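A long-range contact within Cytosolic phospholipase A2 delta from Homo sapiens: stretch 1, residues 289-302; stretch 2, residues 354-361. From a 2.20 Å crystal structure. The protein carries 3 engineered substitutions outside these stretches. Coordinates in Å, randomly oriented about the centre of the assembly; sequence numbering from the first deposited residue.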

# COMPACT_ATOMS: atom_id res chain seq x y z
N ASN B 289 8.28 -14.17 -5.79
CA ASN B 289 9.51 -14.49 -5.12
C ASN B 289 10.28 -13.21 -5.00
O ASN B 289 9.84 -12.16 -5.46
N LEU B 290 11.41 -13.30 -4.33
CA LEU B 290 12.18 -12.13 -4.01
C LEU B 290 12.79 -11.61 -5.30
O LEU B 290 13.06 -12.37 -6.22
N CYS B 291 12.97 -10.29 -5.38
CA CYS B 291 13.52 -9.68 -6.57
C CYS B 291 15.03 -9.89 -6.61
O CYS B 291 15.66 -10.18 -5.59
N ALA B 292 15.59 -9.73 -7.81
CA ALA B 292 17.02 -9.97 -8.04
C ALA B 292 17.89 -9.21 -7.05
O ALA B 292 18.82 -9.77 -6.48
N GLU B 293 17.56 -7.94 -6.82
CA GLU B 293 18.33 -7.10 -5.90
C GLU B 293 18.32 -7.63 -4.46
O GLU B 293 19.34 -7.58 -3.78
N GLU B 294 17.18 -8.15 -4.00
CA GLU B 294 17.10 -8.71 -2.65
C GLU B 294 17.89 -10.01 -2.56
O GLU B 294 18.58 -10.25 -1.58
N GLN B 295 17.78 -10.86 -3.58
CA GLN B 295 18.57 -12.09 -3.65
C GLN B 295 20.07 -11.81 -3.60
O GLN B 295 20.80 -12.45 -2.86
N ALA B 296 20.51 -10.83 -4.39
CA ALA B 296 21.90 -10.41 -4.38
C ALA B 296 22.30 -9.88 -3.01
O ALA B 296 23.37 -10.20 -2.50
N PHE B 297 21.42 -9.09 -2.39
CA PHE B 297 21.69 -8.60 -1.05
C PHE B 297 21.89 -9.75 -0.07
O PHE B 297 22.76 -9.69 0.79
N LEU B 298 21.07 -10.79 -0.19
CA LEU B 298 21.15 -11.91 0.74
C LEU B 298 22.51 -12.59 0.70
O LEU B 298 23.07 -12.91 1.76
N SER B 299 23.03 -12.81 -0.51
CA SER B 299 24.37 -13.38 -0.67
C SER B 299 25.42 -12.51 0.01
O SER B 299 26.27 -13.01 0.73
N ARG B 300 25.32 -11.20 -0.19
CA ARG B 300 26.22 -10.26 0.46
C ARG B 300 26.06 -10.28 1.99
O ARG B 300 27.05 -10.38 2.72
N ARG B 301 24.82 -10.24 2.46
CA ARG B 301 24.55 -10.16 3.89
C ARG B 301 24.96 -11.44 4.63
O ARG B 301 25.47 -11.37 5.74
N LYS B 302 24.71 -12.59 4.02
CA LYS B 302 24.99 -13.87 4.67
C LYS B 302 26.47 -14.13 4.96
O LYS B 302 26.79 -14.90 5.87
N LEU B 354 25.60 -8.87 17.95
CA LEU B 354 24.55 -9.69 17.33
C LEU B 354 23.77 -8.96 16.23
O LEU B 354 23.02 -9.59 15.48
N LEU B 355 23.95 -7.65 16.12
CA LEU B 355 23.32 -6.88 15.05
C LEU B 355 23.79 -7.38 13.68
O LEU B 355 23.00 -7.46 12.74
N ASP B 356 25.08 -7.73 13.58
CA ASP B 356 25.65 -8.29 12.35
C ASP B 356 25.10 -9.67 11.98
O ASP B 356 25.32 -10.14 10.87
N CYS B 357 24.41 -10.33 12.91
CA CYS B 357 23.74 -11.59 12.62
C CYS B 357 22.32 -11.41 12.05
O CYS B 357 21.68 -12.40 11.69
N VAL B 358 21.83 -10.18 11.96
CA VAL B 358 20.45 -9.92 11.54
C VAL B 358 20.37 -9.67 10.03
O VAL B 358 21.09 -8.82 9.50
N THR B 359 19.49 -10.39 9.36
CA THR B 359 19.28 -10.23 7.92
C THR B 359 18.18 -9.21 7.61
O THR B 359 18.37 -8.33 6.76
N TYR B 360 17.04 -9.32 8.30
CA TYR B 360 15.87 -8.48 8.03
C TYR B 360 15.48 -7.61 9.22
O TYR B 360 15.63 -8.02 10.38
N PHE B 361 14.96 -6.43 8.94
CA PHE B 361 14.59 -5.46 9.97
C PHE B 361 13.28 -4.81 9.54
O PHE B 361 13.26 -3.94 8.67

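The contact buries 366 Å², both sides summed, and R301, Y360 and T359 account for most of it. The spacing of the helical residues explains which side chains point in: E294, F297 and R301 recur at three and four positions, so their CA-to-CB bonds all lie toward the second stretch.

R301 covers the largest area. Its chi angles (chi1 t, chi2 p, chi3 t) carry the guanidinium out from the helix to the backbone of the second stretch. Just after the 3-10 segment, V358 O accepts two hydrogen bonds, from R301 NE at 2.8 Å and from R301 NH2 at 2.7 Å, with N-H...acceptor angles of 142° and 144°. The acceptor lies at the guanidinium edge, near its plane, consistent with two in-plane N-H groups sharing one oxygen. L355 O is also near that plane, but its 3.1 Å separation from R301 NH2 comes with a poor angle and does not qualify as a hydrogen bond. D356 O sits over one face of the group. Water 1 extends the polar link: it accepts from R301 NH2 at 2.7 Å and donates to D356 OD1 at 2.8 Å.

Y360 approaches differently. Its CA-to-CB bond points away, yet with chi1 m and chi2 -65° the long ring brings its end back to the helix. Y360 OH donates to E294 OE2 at 2.9 Å; the all-extended chi1 and chi2 of E294 (both t) deliver that carboxylate to the ring edge. L298, m then t, starts sideways, but L298 CD2 reaches Y360 CZ at 3.9 Å, an oblique apolar contact.

T359, chi1 m, fills the space between these two anchors. T359 CG2 meets L298 CD2 at 3.5 Å, while its carbonyl T359 O lies 3.9 Å from F297 CE2, at the edge of the phenyl ring.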

# COMPACT_ATOMS: atom_id res chain seq x y z
CB ASN B 289 10.24 -15.61 -5.86
CG ASN B 289 9.66 -16.98 -5.53
OD1 ASN B 289 9.85 -17.51 -4.42
ND2 ASN B 289 8.93 -17.55 -6.47
CB LEU B 290 13.25 -12.49 -2.99
CG LEU B 290 12.73 -13.09 -1.68
CD1 LEU B 290 13.88 -13.38 -0.74
CD2 LEU B 290 11.70 -12.18 -1.00
CB CYS B 291 13.20 -8.18 -6.62
SG CYS B 291 14.04 -7.21 -5.36
CB ALA B 292 17.39 -9.59 -9.46
CB GLU B 293 17.82 -5.66 -5.92
CG GLU B 293 18.12 -4.91 -7.22
CD GLU B 293 19.48 -4.23 -7.25
OE1 GLU B 293 20.21 -4.20 -6.23
OE2 GLU B 293 19.83 -3.72 -8.33
CB GLU B 294 15.66 -8.92 -2.18
CG GLU B 294 15.57 -9.51 -0.77
CD GLU B 294 14.19 -9.41 -0.13
OE1 GLU B 294 13.34 -8.62 -0.59
OE2 GLU B 294 13.96 -10.13 0.87
CB GLN B 295 18.24 -12.88 -4.91
CG GLN B 295 16.92 -13.59 -4.84
CD GLN B 295 16.59 -14.30 -6.14
OE1 GLN B 295 17.43 -15.01 -6.71
NE2 GLN B 295 15.36 -14.13 -6.61
CB ALA B 296 22.15 -9.36 -5.45
CB PHE B 297 20.57 -7.68 -0.55
CG PHE B 297 20.59 -7.47 0.94
CD1 PHE B 297 21.43 -6.52 1.49
CD2 PHE B 297 19.82 -8.25 1.78
CE1 PHE B 297 21.48 -6.33 2.86
CE2 PHE B 297 19.86 -8.07 3.15
CZ PHE B 297 20.69 -7.11 3.69
CB LEU B 298 20.04 -12.93 0.48
CG LEU B 298 18.63 -12.47 0.87
CD1 LEU B 298 17.61 -13.50 0.42
CD2 LEU B 298 18.51 -12.23 2.37
CB SER B 299 24.71 -13.62 -2.15
OG SER B 299 24.92 -12.41 -2.87
CB ARG B 300 25.99 -8.84 -0.09
CG ARG B 300 26.50 -8.67 -1.51
CD ARG B 300 26.44 -7.25 -2.06
NE ARG B 300 25.26 -6.46 -1.66
CZ ARG B 300 24.16 -6.29 -2.41
NH1 ARG B 300 24.04 -6.85 -3.60
NH2 ARG B 300 23.17 -5.53 -1.95
CB ARG B 301 23.07 -9.85 4.15
CG ARG B 301 22.70 -9.62 5.61
CD ARG B 301 23.47 -8.46 6.22
NE ARG B 301 23.10 -8.22 7.61
CZ ARG B 301 23.69 -7.31 8.39
NH1 ARG B 301 24.68 -6.55 7.94
NH2 ARG B 301 23.28 -7.18 9.65
CB LYS B 302 24.39 -15.03 3.88
CG LYS B 302 22.89 -15.15 4.11
CD LYS B 302 22.25 -16.20 3.23
CE LYS B 302 20.74 -16.17 3.40
NZ LYS B 302 20.08 -17.21 2.58
CB LEU B 354 23.59 -10.21 18.40
CG LEU B 354 24.25 -11.10 19.47
CD1 LEU B 354 23.23 -11.45 20.54
CD2 LEU B 354 24.83 -12.36 18.87
CB LEU B 355 23.60 -5.38 15.21
CG LEU B 355 22.83 -4.39 14.34
CD1 LEU B 355 21.33 -4.64 14.38
CD2 LEU B 355 23.13 -2.96 14.76
CB ASP B 356 27.18 -8.36 12.43
CG ASP B 356 27.85 -6.99 12.42
OD1 ASP B 356 27.24 -6.01 11.95
OD2 ASP B 356 29.01 -6.89 12.87
CB CYS B 357 23.67 -12.45 13.89
SG CYS B 357 25.27 -12.79 14.66
CB VAL B 358 19.86 -8.70 12.28
CG1 VAL B 358 18.43 -8.42 11.82
CG2 VAL B 358 19.91 -8.93 13.78
CB THR B 359 18.96 -11.58 7.24
OG1 THR B 359 20.10 -12.43 7.33
CG2 THR B 359 18.59 -11.39 5.77
CB TYR B 360 14.69 -9.35 7.66
CG TYR B 360 14.83 -10.07 6.33
CD1 TYR B 360 14.90 -9.36 5.14
CD2 TYR B 360 14.87 -11.46 6.27
CE1 TYR B 360 15.01 -10.01 3.92
CE2 TYR B 360 14.97 -12.12 5.06
CZ TYR B 360 15.05 -11.39 3.89
OH TYR B 360 15.14 -12.04 2.67
CB PHE B 361 15.75 -4.45 10.13
CG PHE B 361 15.55 -3.40 11.20
CD1 PHE B 361 14.45 -3.41 12.07
CD2 PHE B 361 16.50 -2.40 11.36
CE1 PHE B 361 14.31 -2.42 13.03
CE2 PHE B 361 16.36 -1.42 12.32
CZ PHE B 361 15.26 -1.43 13.16
O HOH W 1 25.06 -5.34 10.39